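Local coordinates for protein fatty acid synthase 1, isoform A (PDB 6FN6) that probably makes long-chain saturated fatty acids from acetyl-CoA and malonyl-CoA with NADPH, and is represented here by its dehydratase, enoylreductase and ketoreductase region, at residues T737-K742 and R758-S763; R764-E769 and L793-R798; V784-S789 and F806-K811; K742-F747 and K887-V892. One frame throughout, in Å; residues are numbered along the deposited sequence.

Contact 1: T737-K742 and R758-S763; sequences TTVGSK and RNIGNS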
loop_
_atom_site.group_PDB
_atom_site.type_symbol
_atom_site.label_atom_id
_atom_site.label_comp_id
_atom_site.label_asym_id
_atom_site.label_seq_id
_atom_site.Cartn_x
_atom_site.Cartn_y
_atom_site.Cartn_z
ATOM N N THR A 737 16.201 -10.308 15.016
ATOM C CA THR A 737 15.482 -11.455 14.469
ATOM C C THR A 737 14.240 -11.810 15.270
ATOM O O THR A 737 13.979 -11.240 16.329
ATOM C CB THR A 737 16.374 -12.717 14.402
ATOM O OG1 THR A 737 16.810 -13.074 15.721
ATOM C CG2 THR A 737 17.574 -12.476 13.519
ATOM N N THR A 738 13.479 -12.760 14.738
ATOM C CA THR A 738 12.306 -13.289 15.414
ATOM C C THR A 738 12.297 -14.813 15.308
ATOM O O THR A 738 12.901 -15.383 14.397
ATOM C CB THR A 738 11.011 -12.707 14.824
ATOM O OG1 THR A 738 11.025 -12.838 13.397
ATOM C CG2 THR A 738 10.877 -11.236 15.195
ATOM N N VAL A 739 11.614 -15.468 16.242
ATOM C CA VAL A 739 11.571 -16.927 16.289
ATOM C C VAL A 739 10.172 -17.414 16.643
ATOM O O VAL A 739 9.395 -16.699 17.278
ATOM C CB VAL A 739 12.596 -17.486 17.290
ATOM C CG1 VAL A 739 14.012 -17.234 16.800
ATOM C CG2 VAL A 739 12.380 -16.881 18.675
ATOM N N GLY A 740 9.856 -18.633 16.216
ATOM C CA GLY A 740 8.543 -19.210 16.440
ATOM C C GLY A 740 8.328 -19.846 17.802
ATOM O O GLY A 740 7.187 -20.069 18.201
ATOM N N SER A 741 9.405 -20.122 18.531
ATOM C CA SER A 741 9.272 -20.807 19.814
ATOM C C SER A 741 10.512 -20.709 20.699
ATOM O O SER A 741 11.542 -20.161 20.302
ATOM C CB SER A 741 8.947 -22.284 19.583
ATOM O OG SER A 741 10.019 -22.943 18.933
ATOM N N LYS A 742 10.384 -21.240 21.913
ATOM C CA LYS A 742 11.468 -21.237 22.889
ATOM C C LYS A 742 12.682 -21.992 22.358
ATOM O O LYS A 742 13.811 -21.510 22.447
ATOM C CB LYS A 742 10.998 -21.869 24.204
ATOM C CG LYS A 742 9.862 -21.126 24.896
ATOM C CD LYS A 742 9.295 -21.927 26.070
ATOM C CE LYS A 742 10.312 -22.117 27.190
ATOM N NZ LYS A 742 9.723 -22.821 28.367
ATOM N N ARG A 758 18.509 -9.398 23.502
ATOM C CA ARG A 758 17.725 -8.176 23.346
ATOM C C ARG A 758 17.169 -8.039 21.934
ATOM O O ARG A 758 16.163 -7.363 21.716
ATOM C CB ARG A 758 18.588 -6.955 23.678
ATOM C CG ARG A 758 19.013 -6.856 25.133
ATOM C CD ARG A 758 19.976 -5.695 25.348
ATOM N NE ARG A 758 19.395 -4.400 25.001
ATOM C CZ ARG A 758 18.664 -3.654 25.823
ATOM N NH1 ARG A 758 18.405 -4.065 27.058
ATOM N NH2 ARG A 758 18.187 -2.488 25.408
ATOM N N ASN A 759 17.838 -8.676 20.978
ATOM C CA ASN A 759 17.513 -8.513 19.567
ATOM C C ASN A 759 16.676 -9.657 18.991
ATOM O O ASN A 759 16.480 -9.720 17.779
ATOM C CB ASN A 759 18.807 -8.363 18.764
ATOM C CG ASN A 759 19.479 -7.019 18.989
ATOM O OD1 ASN A 759 19.069 -6.246 19.854
ATOM N ND2 ASN A 759 20.524 -6.742 18.219
ATOM N N ILE A 760 16.184 -10.554 19.843
ATOM C CA ILE A 760 15.341 -11.657 19.377
ATOM C C ILE A 760 13.893 -11.442 19.799
ATOM O O ILE A 760 13.555 -11.552 20.977
ATOM C CB ILE A 760 15.852 -13.014 19.897
ATOM C CG1 ILE A 760 17.311 -13.227 19.479
ATOM C CG2 ILE A 760 14.962 -14.149 19.384
ATOM C CD1 ILE A 760 17.919 -14.534 19.967
ATOM N N GLY A 761 13.035 -11.177 18.822
ATOM C CA GLY A 761 11.623 -10.974 19.083
ATOM C C GLY A 761 10.810 -12.222 18.803
ATOM O O GLY A 761 11.363 -13.293 18.554
ATOM N N ASN A 762 9.490 -12.081 18.834
ATOM C CA ASN A 762 8.601 -13.212 18.613
ATOM C C ASN A 762 7.904 -13.063 17.267
ATOM O O ASN A 762 7.354 -12.007 16.954
ATOM C CB ASN A 762 7.580 -13.316 19.749
ATOM C CG ASN A 762 6.611 -14.463 19.561
ATOM O OD1 ASN A 762 6.828 -15.350 18.733
ATOM N ND2 ASN A 762 5.538 -14.462 20.344
ATOM N N SER A 763 7.947 -14.124 16.465
ATOM C CA SER A 763 7.388 -14.095 15.117
ATOM C C SER A 763 5.900 -14.444 15.102
ATOM O O SER A 763 5.220 -14.231 14.100
ATOM C CB SER A 763 8.157 -15.050 14.201
ATOM O OG SER A 763 8.069 -16.389 14.656
#
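T737 O is held by two groups of the neighbouring strand. G761 N donates to it at 2.7 Å, and I760 CA adds a CA-H...O contact at 3.4 Å. On the other side of the same residue, T737 N donates to N759 O at 2.8 Å. Further along, V739 N gives a more bent bond to G761 O at 3.2 Å, with an N-H...O angle of 143°. S763 N closes the row on V739 O. The alternation is that of a parallel pair. Strand 734-739, helix 742-751 and strand 760-762 form a beta-alpha-beta unit of the Rossmann-type domain in the enoylreductase part, and 760-762 is an outermost strand of its parallel sheet. T737, V739, I760 and N762 point to one face. There V739 CG2 meets I760 CG2 at 3.8 Å, and helix 742-751 covers both side chains. T737 and I760 lie side by side, with OG1 of the threonine beside CG1 of the isoleucine. T738 points to the other face. Its CG2, anti to the carbonyl carbon, rests on the backbone of G761, 3.7 Å from G761 C. The glycine has no side chain to compete for that face. T738 OG1 bonds to H714 ND1, while T738 CB packs against S763 CB. N762 OD1 accepts from R764 N, just past the strand.

Contact 2: R764-E769 and L793-R798; sequences RDTSFE and LQASIR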
loop_
_atom_site.group_PDB
_atom_site.type_symbol
_atom_site.label_atom_id
_atom_site.label_comp_id
_atom_site.label_asym_id
_atom_site.label_seq_id
_atom_site.Cartn_x
_atom_site.Cartn_y
_atom_site.Cartn_z
ATOM N N ARG A 764 5.396 -14.992 16.203
ATOM C CA ARG A 764 3.992 -15.381 16.274
ATOM C C ARG A 764 3.072 -14.163 16.311
ATOM O O ARG A 764 1.905 -14.253 15.930
ATOM C CB ARG A 764 3.724 -16.256 17.503
ATOM C CG ARG A 764 4.149 -17.708 17.363
ATOM C CD ARG A 764 4.170 -18.401 18.720
ATOM N NE ARG A 764 5.275 -17.953 19.564
ATOM C CZ ARG A 764 5.508 -18.403 20.794
ATOM N NH1 ARG A 764 4.712 -19.313 21.340
ATOM N NH2 ARG A 764 6.539 -17.938 21.485
ATOM N N ASP A 765 3.597 -13.028 16.771
ATOM C CA ASP A 765 2.792 -11.820 16.917
ATOM C C ASP A 765 3.518 -10.597 16.356
ATOM O O ASP A 765 4.501 -10.731 15.626
ATOM C CB ASP A 765 2.427 -11.596 18.391
ATOM C CG ASP A 765 3.648 -11.383 19.282
ATOM O OD1 ASP A 765 4.732 -11.038 18.766
ATOM O OD2 ASP A 765 3.516 -11.553 20.513
ATOM N N THR A 766 2.999 -9.413 16.673
ATOM C CA THR A 766 3.575 -8.151 16.214
ATOM C C THR A 766 4.476 -7.492 17.260
ATOM O O THR A 766 4.942 -6.369 17.061
ATOM C CB THR A 766 2.470 -7.149 15.825
ATOM O OG1 THR A 766 1.545 -7.003 16.912
ATOM C CG2 THR A 766 1.735 -7.618 14.592
ATOM N N SER A 767 4.707 -8.181 18.376
ATOM C CA SER A 767 5.461 -7.610 19.492
ATOM C C SER A 767 6.839 -7.111 19.067
ATOM O O SER A 767 7.371 -6.173 19.662
ATOM C CB SER A 767 5.613 -8.637 20.616
ATOM O OG SER A 767 6.552 -9.639 20.270
ATOM N N PHE A 768 7.407 -7.723 18.033
ATOM C CA PHE A 768 8.761 -7.386 17.607
ATOM C C PHE A 768 8.878 -5.927 17.171
ATOM O O PHE A 768 9.968 -5.356 17.182
ATOM C CB PHE A 768 9.215 -8.311 16.474
ATOM C CG PHE A 768 8.419 -8.164 15.209
ATOM C CD1 PHE A 768 8.716 -7.166 14.295
ATOM C CD2 PHE A 768 7.381 -9.036 14.927
ATOM C CE1 PHE A 768 7.985 -7.034 13.130
ATOM C CE2 PHE A 768 6.648 -8.912 13.763
ATOM C CZ PHE A 768 6.950 -7.912 12.863
ATOM N N GLU A 769 7.756 -5.324 16.790
ATOM C CA GLU A 769 7.749 -3.919 16.405
ATOM C C GLU A 769 8.199 -3.039 17.569
ATOM O O GLU A 769 9.082 -2.195 17.416
ATOM C CB GLU A 769 6.357 -3.499 15.928
ATOM C CG GLU A 769 6.268 -2.057 15.456
ATOM C CD GLU A 769 4.855 -1.656 15.084
ATOM O OE1 GLU A 769 4.037 -2.557 14.796
ATOM O OE2 GLU A 769 4.558 -0.443 15.089
ATOM N N LEU A 793 3.450 -7.841 8.424
ATOM C CA LEU A 793 4.177 -7.141 7.368
ATOM C C LEU A 793 4.111 -5.635 7.594
ATOM O O LEU A 793 5.134 -4.952 7.572
ATOM C CB LEU A 793 3.611 -7.498 5.990
ATOM C CG LEU A 793 4.421 -7.040 4.769
ATOM C CD1 LEU A 793 4.169 -7.955 3.589
ATOM C CD2 LEU A 793 4.103 -5.606 4.371
ATOM N N GLN A 794 2.904 -5.122 7.804
ATOM C CA GLN A 794 2.715 -3.701 8.062
ATOM C C GLN A 794 3.480 -3.285 9.318
ATOM O O GLN A 794 3.968 -2.157 9.417
ATOM C CB GLN A 794 1.227 -3.363 8.197
ATOM C CG GLN A 794 0.528 -3.093 6.867
ATOM C CD GLN A 794 0.979 -1.789 6.217
ATOM O OE1 GLN A 794 1.910 -1.136 6.688
ATOM N NE2 GLN A 794 0.314 -1.404 5.132
ATOM N N ALA A 795 3.579 -4.201 10.276
ATOM C CA ALA A 795 4.338 -3.947 11.493
ATOM C C ALA A 795 5.825 -3.888 11.167
ATOM O O ALA A 795 6.572 -3.112 11.766
ATOM C CB ALA A 795 4.061 -5.022 12.531
ATOM N N SER A 796 6.245 -4.706 10.207
ATOM C CA SER A 796 7.638 -4.734 9.774
ATOM C C SER A 796 7.977 -3.457 9.014
ATOM O O SER A 796 9.109 -2.979 9.055
ATOM C CB SER A 796 7.908 -5.957 8.892
ATOM O OG SER A 796 7.597 -7.163 9.570
ATOM N N ILE A 797 6.986 -2.916 8.314
ATOM C CA ILE A 797 7.142 -1.654 7.603
ATOM C C ILE A 797 7.444 -0.545 8.602
ATOM O O ILE A 797 8.328 0.283 8.381
ATOM C CB ILE A 797 5.883 -1.336 6.767
ATOM C CG1 ILE A 797 5.788 -2.277 5.563
ATOM C CG2 ILE A 797 5.865 0.127 6.325
ATOM C CD1 ILE A 797 6.818 -2.022 4.477
ATOM N N ARG A 798 6.709 -0.539 9.709
ATOM C CA ARG A 798 6.882 0.476 10.740
ATOM C C ARG A 798 8.266 0.394 11.384
ATOM O O ARG A 798 8.697 1.331 12.055
ATOM C CB ARG A 798 5.795 0.343 11.809
ATOM C CG ARG A 798 4.379 0.545 11.287
ATOM C CD ARG A 798 3.345 0.379 12.390
ATOM N NE ARG A 798 2.068 -0.129 11.884
ATOM C CZ ARG A 798 1.547 -1.319 12.181
ATOM N NH1 ARG A 798 2.171 -2.160 13.000
ATOM N NH2 ARG A 798 0.379 -1.669 11.661
#
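The side chains of E769 and R798 cross obliquely, with the carboxylate and guanidinium planes 32° apart. R798 NH1 donates to E769 OE1 at 2.6 Å in a salt bridge. The oxygen lies close to the guanidinium plane and is met on its syn side, with the donor tilted out of the carboxylate plane. The bond is bent (N-H...O 134°). E769 reaches across because CG is anti to the backbone N (chi1 -178°) and the chain beyond is extended. E769 OE2 sits beside the aliphatic part of R798, 3.1 Å from R798 CD. These residues join helices 768-775 and 791-797 of the Rossmann-type domain. An alanine in place of E769 would probably leave R798 NH1 without its carboxylate mate and the arginine freer to turn. A795 CB lies among three side chains: it is 3.3 Å from E769 OE1 and also meets T766 CG2 and F768 CZ. The F768 ring brings CZ to 3.4 Å from S796 OG. That hydroxyl bonds to K792 O and H714 NE2, and H714 also meets the F768 ring edge-to-face. D765 OD1 caps the turn into helix 768-775 by accepting from S767 N and S767 OG on the same face of its carboxylate.

Contact 3: V784-S789 and F806-K811; sequences VLNSLS and FLEIGK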
loop_
_atom_site.group_PDB
_atom_site.type_symbol
_atom_site.label_atom_id
_atom_site.label_comp_id
_atom_site.label_asym_id
_atom_site.label_seq_id
_atom_site.Cartn_x
_atom_site.Cartn_y
_atom_site.Cartn_z
ATOM N N VAL A 784 15.015 -4.720 5.975
ATOM C CA VAL A 784 14.133 -5.742 6.510
ATOM C C VAL A 784 14.040 -6.870 5.496
ATOM O O VAL A 784 13.656 -6.652 4.346
ATOM C CB VAL A 784 12.736 -5.175 6.834
ATOM C CG1 VAL A 784 11.826 -6.265 7.396
ATOM C CG2 VAL A 784 12.846 -4.015 7.808
ATOM N N LEU A 785 14.410 -8.073 5.923
ATOM C CA LEU A 785 14.212 -9.267 5.113
ATOM C C LEU A 785 12.975 -9.982 5.630
ATOM O O LEU A 785 13.021 -10.647 6.664
ATOM C CB LEU A 785 15.433 -10.183 5.171
ATOM C CG LEU A 785 15.385 -11.425 4.278
ATOM C CD1 LEU A 785 15.354 -11.039 2.801
ATOM C CD2 LEU A 785 16.562 -12.343 4.574
ATOM N N ASN A 786 11.868 -9.838 4.907
ATOM C CA ASN A 786 10.568 -10.280 5.403
ATOM C C ASN A 786 10.014 -11.505 4.668
ATOM O O ASN A 786 10.017 -11.563 3.436
ATOM C CB ASN A 786 9.562 -9.134 5.297
ATOM C CG ASN A 786 8.224 -9.476 5.913
ATOM O OD1 ASN A 786 8.158 -10.030 7.010
ATOM N ND2 ASN A 786 7.148 -9.150 5.209
ATOM N N SER A 787 9.539 -12.476 5.446
ATOM C CA SER A 787 8.799 -13.618 4.915
ATOM C C SER A 787 7.456 -13.749 5.640
ATOM O O SER A 787 6.723 -14.716 5.435
ATOM C CB SER A 787 9.603 -14.912 5.054
ATOM O OG SER A 787 9.977 -15.144 6.401
ATOM N N LEU A 788 7.155 -12.780 6.500
ATOM C CA LEU A 788 5.876 -12.728 7.206
ATOM C C LEU A 788 4.860 -11.966 6.360
ATOM O O LEU A 788 5.223 -11.347 5.357
ATOM C CB LEU A 788 6.048 -12.063 8.576
ATOM C CG LEU A 788 6.466 -12.964 9.745
ATOM C CD1 LEU A 788 7.607 -13.901 9.367
ATOM C CD2 LEU A 788 6.860 -12.113 10.940
ATOM N N SER A 789 3.592 -12.004 6.760
ATOM C CA SER A 789 2.537 -11.393 5.957
ATOM C C SER A 789 1.474 -10.702 6.803
ATOM O O SER A 789 1.409 -10.886 8.019
ATOM C CB SER A 789 1.877 -12.453 5.071
ATOM O OG SER A 789 1.234 -13.440 5.854
ATOM N N PHE A 806 13.212 -2.296 2.097
ATOM C CA PHE A 806 12.402 -3.460 2.432
ATOM C C PHE A 806 12.594 -4.564 1.398
ATOM O O PHE A 806 12.483 -4.333 0.195
ATOM C CB PHE A 806 10.928 -3.068 2.520
ATOM C CG PHE A 806 10.094 -4.010 3.340
ATOM C CD1 PHE A 806 9.505 -5.124 2.765
ATOM C CD2 PHE A 806 9.892 -3.772 4.688
ATOM C CE1 PHE A 806 8.733 -5.984 3.522
ATOM C CE2 PHE A 806 9.120 -4.629 5.450
ATOM C CZ PHE A 806 8.540 -5.736 4.866
ATOM N N LEU A 807 12.867 -5.769 1.884
ATOM C CA LEU A 807 13.166 -6.902 1.017
ATOM C C LEU A 807 12.149 -8.014 1.232
ATOM O O LEU A 807 12.260 -8.790 2.182
ATOM C CB LEU A 807 14.580 -7.415 1.290
ATOM C CG LEU A 807 15.666 -6.338 1.305
ATOM C CD1 LEU A 807 16.986 -6.910 1.792
ATOM C CD2 LEU A 807 15.823 -5.720 -0.074
ATOM N N GLU A 808 11.156 -8.087 0.351
ATOM C CA GLU A 808 10.090 -9.071 0.498
ATOM C C GLU A 808 10.453 -10.370 -0.216
ATOM O O GLU A 808 10.771 -10.368 -1.404
ATOM C CB GLU A 808 8.769 -8.521 -0.047
ATOM C CG GLU A 808 7.575 -9.434 0.184
ATOM C CD GLU A 808 7.339 -9.728 1.654
ATOM O OE1 GLU A 808 7.396 -8.783 2.467
ATOM O OE2 GLU A 808 7.100 -10.904 1.998
ATOM N N ILE A 809 10.408 -11.473 0.522
ATOM C CA ILE A 809 10.654 -12.790 -0.056
ATOM C C ILE A 809 9.466 -13.716 0.202
ATOM O O ILE A 809 9.528 -14.909 -0.089
ATOM C CB ILE A 809 11.962 -13.396 0.483
ATOM C CG1 ILE A 809 11.933 -13.477 2.011
ATOM C CG2 ILE A 809 13.149 -12.571 0.011
ATOM C CD1 ILE A 809 13.070 -14.282 2.601
ATOM N N GLY A 810 8.391 -13.157 0.755
ATOM C CA GLY A 810 7.142 -13.876 0.928
ATOM C C GLY A 810 6.298 -13.746 -0.325
ATOM O O GLY A 810 6.722 -13.098 -1.282
ATOM N N LYS A 811 5.117 -14.361 -0.336
ATOM C CA LYS A 811 4.289 -14.370 -1.540
ATOM C C LYS A 811 2.826 -14.020 -1.279
ATOM O O LYS A 811 2.111 -13.631 -2.203
ATOM C CB LYS A 811 4.365 -15.743 -2.212
ATOM C CG LYS A 811 5.763 -16.133 -2.678
ATOM C CD LYS A 811 6.280 -15.197 -3.760
ATOM C CE LYS A 811 7.680 -15.583 -4.201
ATOM N NZ LYS A 811 7.699 -16.884 -4.919
#
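N786 ND2 donates to E808 OE1 at 2.8 Å, using the syn lone pair of the carboxylate oxygen. The two side chains lie side by side and point the same way, with amide and carboxylate planes 84° apart. E808 is bent at chi2 (59°), which sets CD 3.6 Å from N786 ND2. The F806 ring lies on the same face of the sheet. Its CZ meets N786 CB at 3.6 Å and its CE2 meets V784 CG1 at 3.7 Å. Behind these groups run the backbones of two neighbouring parallel strands, 781-786 and 804-808, in the Rossmann-type sheet of the enoylreductase part. L807 N donates to V784 O, N786 N to L807 O, and I809 N to N786 O. L785 and L807 point to the opposite face. I809, just past the strand, crosses L785 at about a right angle, with L785 CD1 3.9 Å from I809 CG2; helix 719-731 packs over L785 and I809. Further out, the strand ends position the polar pair. N786 OD1 accepts from L788 N at 3.0 Å, an Asx turn that, with the bond to E808, limits amide rotation. N786 ND2 adds a weak bond to L788 O. E808 OE2 accepts from G810 N at 2.9 Å, so both carboxylate oxygens are tied. L793 and S796 of helix 791-797 cover N786, and the F831 ring on the next strand meets that of F806.

Contact 4: K742-F747 and K887-V892; sequences KEKREF and KHIGKV
Helix 742-751, the crossover helix of a beta-alpha-beta unit in the Rossmann-type domain, here meets the turn before strand 891-895. That strand belongs to a different sheet, where it pairs with 601-611, so the contact bridges two parts of the enoylreductase. F747 and I889 carry most of it. I889 CG2 sits over one face of the F747 ring, 3.6 Å from the centroid and 16° off the normal, a CH-pi contact. Within the ring, F747 CE2 comes nearest to that methyl at 3.5 Å. F747 CG, anti to the backbone N (chi1 166°), lies 4.0 Å from I889 CG2. The two side chains slide past each other in opposite directions. Q722 touches both residues, and P867 also packs on the phenylalanine. An alanine in place of F747 would probably leave I889 CG2 without its aromatic face and open a gap between helix and turn. Polar groups lie at one end. K744 NZ donates to G886 O, just before the turn. E743 OE2 and K887 NZ carry opposite charges but stay 6.5 Å apart, so they form no ion pair here. No hydrogen bond joins the two segments. The other branch of the isoleucine, I889 CD1, touches K744 CG at 4.0 Å and F747 CB at 4.1 Å.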
loop_
_atom_site.group_PDB
_atom_site.type_symbol
_atom_site.label_atom_id
_atom_site.label_comp_id
_atom_site.label_asym_id
_atom_site.label_seq_id
_atom_site.Cartn_x
_atom_site.Cartn_y
_atom_site.Cartn_z
ATOM N N LYS A 742 10.384 -21.240 21.913
ATOM C CA LYS A 742 11.468 -21.237 22.889
ATOM C C LYS A 742 12.682 -21.992 22.358
ATOM O O LYS A 742 13.811 -21.510 22.447
ATOM C CB LYS A 742 10.998 -21.869 24.204
ATOM C CG LYS A 742 9.862 -21.126 24.896
ATOM C CD LYS A 742 9.295 -21.927 26.070
ATOM C CE LYS A 742 10.312 -22.117 27.190
ATOM N NZ LYS A 742 9.723 -22.821 28.367
ATOM N N GLU A 743 12.445 -23.181 21.806
ATOM C CA GLU A 743 13.531 -24.027 21.319
ATOM C C GLU A 743 14.261 -23.356 20.159
ATOM O O GLU A 743 15.484 -23.447 20.046
ATOM C CB GLU A 743 12.999 -25.401 20.896
ATOM C CG GLU A 743 11.969 -25.374 19.775
ATOM C CD GLU A 743 11.602 -26.767 19.290
ATOM O OE1 GLU A 743 11.933 -27.749 19.990
ATOM O OE2 GLU A 743 10.985 -26.881 18.210
ATOM N N LYS A 744 13.505 -22.676 19.304
ATOM C CA LYS A 744 14.077 -21.964 18.167
ATOM C C LYS A 744 14.928 -20.790 18.651
ATOM O O LYS A 744 15.964 -20.481 18.062
ATOM C CB LYS A 744 12.963 -21.493 17.232
ATOM C CG LYS A 744 12.333 -22.635 16.449
ATOM C CD LYS A 744 10.966 -22.277 15.894
ATOM C CE LYS A 744 10.373 -23.435 15.098
ATOM N NZ LYS A 744 8.895 -23.323 14.949
ATOM N N ARG A 745 14.477 -20.141 19.721
ATOM C CA ARG A 745 15.244 -19.073 20.359
ATOM C C ARG A 745 16.583 -19.606 20.859
ATOM O O ARG A 745 17.636 -19.034 20.579
ATOM C CB ARG A 745 14.453 -18.466 21.521
ATOM C CG ARG A 745 15.181 -17.363 22.273
ATOM C CD ARG A 745 14.414 -16.948 23.519
ATOM N NE ARG A 745 14.964 -15.729 24.116
ATOM C CZ ARG A 745 15.314 -15.598 25.397
ATOM N NH1 ARG A 745 15.815 -14.449 25.828
ATOM N NH2 ARG A 745 15.168 -16.604 26.258
ATOM N N GLU A 746 16.529 -20.706 21.602
ATOM C CA GLU A 746 17.724 -21.309 22.181
ATOM C C GLU A 746 18.750 -21.698 21.120
ATOM O O GLU A 746 19.952 -21.516 21.310
ATOM C CB GLU A 746 17.340 -22.547 22.996
ATOM C CG GLU A 746 16.674 -22.247 24.329
ATOM C CD GLU A 746 16.219 -23.508 25.042
ATOM O OE1 GLU A 746 15.882 -24.492 24.351
ATOM O OE2 GLU A 746 16.172 -23.506 26.289
ATOM N N PHE A 747 18.270 -22.235 20.003
ATOM C CA PHE A 747 19.146 -22.692 18.927
ATOM C C PHE A 747 19.976 -21.559 18.323
ATOM O O PHE A 747 21.185 -21.701 18.144
ATOM C CB PHE A 747 18.318 -23.376 17.838
ATOM C CG PHE A 747 19.060 -23.585 16.550
ATOM C CD1 PHE A 747 19.917 -24.659 16.396
ATOM C CD2 PHE A 747 18.885 -22.716 15.486
ATOM C CE1 PHE A 747 20.597 -24.856 15.213
ATOM C CE2 PHE A 747 19.563 -22.909 14.299
ATOM C CZ PHE A 747 20.417 -23.983 14.161
ATOM N N LYS A 887 8.114 -27.497 12.878
ATOM C CA LYS A 887 8.944 -27.698 14.062
ATOM C C LYS A 887 10.406 -27.868 13.664
ATOM O O LYS A 887 11.290 -27.913 14.522
ATOM C CB LYS A 887 8.491 -28.921 14.865
ATOM C CG LYS A 887 8.592 -30.243 14.113
ATOM C CD LYS A 887 8.174 -31.420 14.986
ATOM C CE LYS A 887 9.226 -31.712 16.054
ATOM N NZ LYS A 887 8.912 -32.921 16.864
ATOM N N HIS A 888 10.657 -27.953 12.362
ATOM C CA HIS A 888 11.991 -28.259 11.863
ATOM C C HIS A 888 12.889 -27.033 11.896
ATOM O O HIS A 888 12.433 -25.910 11.691
ATOM C CB HIS A 888 11.911 -28.803 10.434
ATOM C CG HIS A 888 11.487 -27.781 9.425
ATOM N ND1 HIS A 888 12.388 -27.067 8.665
ATOM C CD2 HIS A 888 10.258 -27.340 9.063
ATOM C CE1 HIS A 888 11.734 -26.238 7.872
ATOM N NE2 HIS A 888 10.441 -26.384 8.093
ATOM N N ILE A 889 14.176 -27.271 12.129
ATOM C CA ILE A 889 15.177 -26.216 12.111
ATOM C C ILE A 889 16.234 -26.571 11.080
ATOM O O ILE A 889 16.886 -27.608 11.179
ATOM C CB ILE A 889 15.801 -26.013 13.510
ATOM C CG1 ILE A 889 14.747 -25.476 14.482
ATOM C CG2 ILE A 889 17.017 -25.075 13.438
ATOM C CD1 ILE A 889 15.246 -25.289 15.908
ATOM N N GLY A 890 16.391 -25.707 10.084
ATOM C CA GLY A 890 17.358 -25.936 9.027
ATOM C C GLY A 890 16.723 -26.495 7.772
ATOM O O GLY A 890 15.560 -26.218 7.477
ATOM N N LYS A 891 17.493 -27.282 7.029
ATOM C CA LYS A 891 17.032 -27.805 5.748
ATOM C C LYS A 891 16.559 -29.253 5.848
ATOM O O LYS A 891 17.194 -30.084 6.498
ATOM C CB LYS A 891 18.147 -27.700 4.707
ATOM C CG LYS A 891 17.664 -27.758 3.266
ATOM C CD LYS A 891 16.705 -26.617 2.961
ATOM C CE LYS A 891 16.996 -25.970 1.618
ATOM N NZ LYS A 891 16.175 -24.743 1.413
ATOM N N VAL A 892 15.440 -29.544 5.189
ATOM C CA VAL A 892 14.919 -30.902 5.090
ATOM C C VAL A 892 15.463 -31.540 3.819
ATOM O O VAL A 892 15.240 -31.026 2.723
ATOM C CB VAL A 892 13.375 -30.904 5.095
ATOM C CG1 VAL A 892 12.826 -32.326 5.024
ATOM C CG2 VAL A 892 12.845 -30.186 6.330
#

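Contacts 1, 2 and 3 are buried within the Rossmann-type domain, while contact 4 lies at the surface. Contacts 1 and 3 pair strands of the same parallel sheet, their centres about 16 Å apart, and both rest on regular backbone bonds; contact 3 adds a side-chain amide–carboxylate bond. Contact 2 joins two helices instead, through a salt bridge and packing of F768 and T766 on A795. It touches both sheet contacts: F768 packs on T738 of contact 1, and L793 and I797 pack on contact 3. Contact 4 shares K742 with contact 1 and uses the helix after its first strand. It is almost wholly apolar between its segments and reaches a different sheet.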